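Aromatic-L-amino-acid decarboxylase (Catharanthus roseus, PDB 6EEW) catalyses the pyridoxal 5'-phosphate-dependent decarboxylation of L-tryptophan to tryptamine and of 5-hydroxy-L-tryptophan to serotonin, working as a homodimer. Local coordinates at the interface of chains A and B. Sequence-based numbering; all coordinates share one arbitrary frame. Chains: chain A/B, Aromatic-L-amino-acid decarboxylase.

The interface of chains A and B. Residues chain A 120-122, 124, 128; chain B 92, 103, 325.
The indole of B:Trp92 lies flat against the loop A:120-122, with A:Val122 pressed on one of its faces, the two side chains crossing at about a right angle. Methyl CG2 of A:Val122 sits almost straight above the centre of the six-membered ring, 3.4 Å from its centroid, and so off to one end of the indole, a CH-pi contact. That methyl points away from the carbonyl carbon of its own residue, beside the backbone N. The five-membered end of the indole rests by CD1 on CA of A:Ser121, 3.7 Å away. At the far rim, CE2 of the A:Phe124 ring approaches CH2 of B:Trp92 at 3.9 Å, a light contact.

The indole edge is fixed by its N-H: NE1 of B:Trp92 donates to the backbone carbonyl O of A:Ser128 at 3.3 Å, nearly straight (176° at H). The acceptor lies in the ring plane and the donor in the carbonyl plane, which, with A:Val122 against the face, would limit how far the ring can turn about chi2. On the chain A side, OG of A:Ser128 donates to the backbone O of A:Val122 at 2.9 Å, tying together the two segments that B:Trp92 touches. A phenylalanine in place of B:Trp92 would probably leave the carbonyl of A:Ser128 without its indole donor and uncover part of A:Val122.

Further along, the A:Asn120 amide reaches between two backbone segments of chain B, its CG opposite the backbone N (chi1 -162°). Its OD1 accepts the backbone N-H of B:Leu325 at 3.2 Å, the donor tilted 17° from the carbonyl plane, and its ND2 faces the backbone O of B:Ala103. CD2 of B:Leu325 meets CG2 of A:Val122 at 3.9 Å; the B:Leu325 side chain crosses those of A:Val122 and A:Asn120 at about a right angle.

This is part of the two-fold homodimer interface. A:Val122 and A:Phe124 of one subunit and B:Trp92 of the other belong to the tryptophan pocket, so the contact joins the subunits where the active site is built from both.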
loop_
_atom_site.group_PDB
_atom_site.type_symbol
_atom_site.label_atom_id
_atom_site.label_comp_id
_atom_site.label_asym_id
_atom_site.label_seq_id
_atom_site.Cartn_x
_atom_site.Cartn_y
_atom_site.Cartn_z
ATOM N N ASN A 120 3.048 -11.550 -9.557
ATOM C CA ASN A 120 3.288 -10.147 -9.831
ATOM C C ASN A 120 2.258 -9.619 -10.818
ATOM O O ASN A 120 2.584 -8.954 -11.801
ATOM C CB ASN A 120 4.719 -9.933 -10.349
ATOM C CG ASN A 120 5.181 -8.489 -10.235
ATOM O OD1 ASN A 120 4.903 -7.818 -9.241
ATOM N ND2 ASN A 120 5.906 -8.004 -11.253
ATOM N N SER A 121 0.998 -9.958 -10.575
ATOM C CA SER A 121 -0.085 -9.419 -11.378
ATOM C C SER A 121 -0.513 -8.075 -10.816
ATOM O O SER A 121 -0.302 -7.772 -9.645
ATOM C CB SER A 121 -1.263 -10.380 -11.402
ATOM O OG SER A 121 -1.705 -10.604 -10.076
ATOM N N VAL A 122 -1.101 -7.255 -11.682
ATOM C CA VAL A 122 -1.570 -5.926 -11.319
ATOM C C VAL A 122 -3.074 -5.955 -11.523
ATOM O O VAL A 122 -3.551 -5.917 -12.664
ATOM C CB VAL A 122 -0.921 -4.828 -12.172
ATOM C CG1 VAL A 122 -1.166 -3.494 -11.546
ATOM C CG2 VAL A 122 0.602 -5.094 -12.405
ATOM N N PHE A 124 -5.833 -4.055 -11.327
ATOM C CA PHE A 124 -6.643 -2.845 -11.275
ATOM C C PHE A 124 -8.031 -3.053 -11.862
ATOM O O PHE A 124 -8.952 -2.311 -11.505
ATOM C CB PHE A 124 -5.942 -1.663 -11.968
ATOM C CG PHE A 124 -5.214 -2.020 -13.245
ATOM C CD1 PHE A 124 -5.897 -2.154 -14.440
ATOM C CD2 PHE A 124 -3.842 -2.200 -13.243
ATOM C CE1 PHE A 124 -5.226 -2.460 -15.611
ATOM C CE2 PHE A 124 -3.167 -2.531 -14.407
ATOM C CZ PHE A 124 -3.857 -2.648 -15.595
ATOM N N SER A 128 -7.785 -7.228 -16.106
ATOM C CA SER A 128 -6.344 -7.325 -15.901
ATOM C C SER A 128 -5.938 -8.477 -14.994
ATOM O O SER A 128 -4.739 -8.517 -14.688
ATOM C CB SER A 128 -5.779 -6.020 -15.351
ATOM O OG SER A 128 -6.145 -5.854 -14.009
ATOM N N TRP B 92 1.094 -11.694 -16.394
ATOM C CA TRP B 92 1.971 -10.539 -16.518
ATOM C C TRP B 92 3.428 -10.927 -16.684
ATOM O O TRP B 92 4.205 -10.129 -17.206
ATOM C CB TRP B 92 1.845 -9.647 -15.291
ATOM C CG TRP B 92 0.621 -8.819 -15.291
ATOM C CD1 TRP B 92 -0.651 -9.250 -15.076
ATOM C CD2 TRP B 92 0.542 -7.395 -15.479
ATOM N NE1 TRP B 92 -1.523 -8.190 -15.142
ATOM C CE2 TRP B 92 -0.815 -7.039 -15.385
ATOM C CE3 TRP B 92 1.490 -6.389 -15.722
ATOM C CZ2 TRP B 92 -1.257 -5.720 -15.530
ATOM C CZ3 TRP B 92 1.048 -5.075 -15.867
ATOM C CH2 TRP B 92 -0.314 -4.754 -15.772
ATOM N N ALA B 103 5.718 -5.223 -15.668
ATOM C CA ALA B 103 6.068 -5.116 -14.253
ATOM C C ALA B 103 7.350 -5.926 -14.104
ATOM O O ALA B 103 7.313 -7.156 -14.021
ATOM C CB ALA B 103 4.934 -5.618 -13.362
ATOM N N LEU B 325 5.956 -5.348 -7.456
ATOM C CA LEU B 325 4.986 -4.542 -6.728
ATOM C C LEU B 325 5.103 -4.910 -5.258
ATOM O O LEU B 325 5.207 -6.088 -4.927
ATOM C CB LEU B 325 3.574 -4.822 -7.241
ATOM C CG LEU B 325 3.162 -4.040 -8.490
ATOM C CD1 LEU B 325 3.910 -4.563 -9.698
ATOM C CD2 LEU B 325 1.670 -4.183 -8.723
#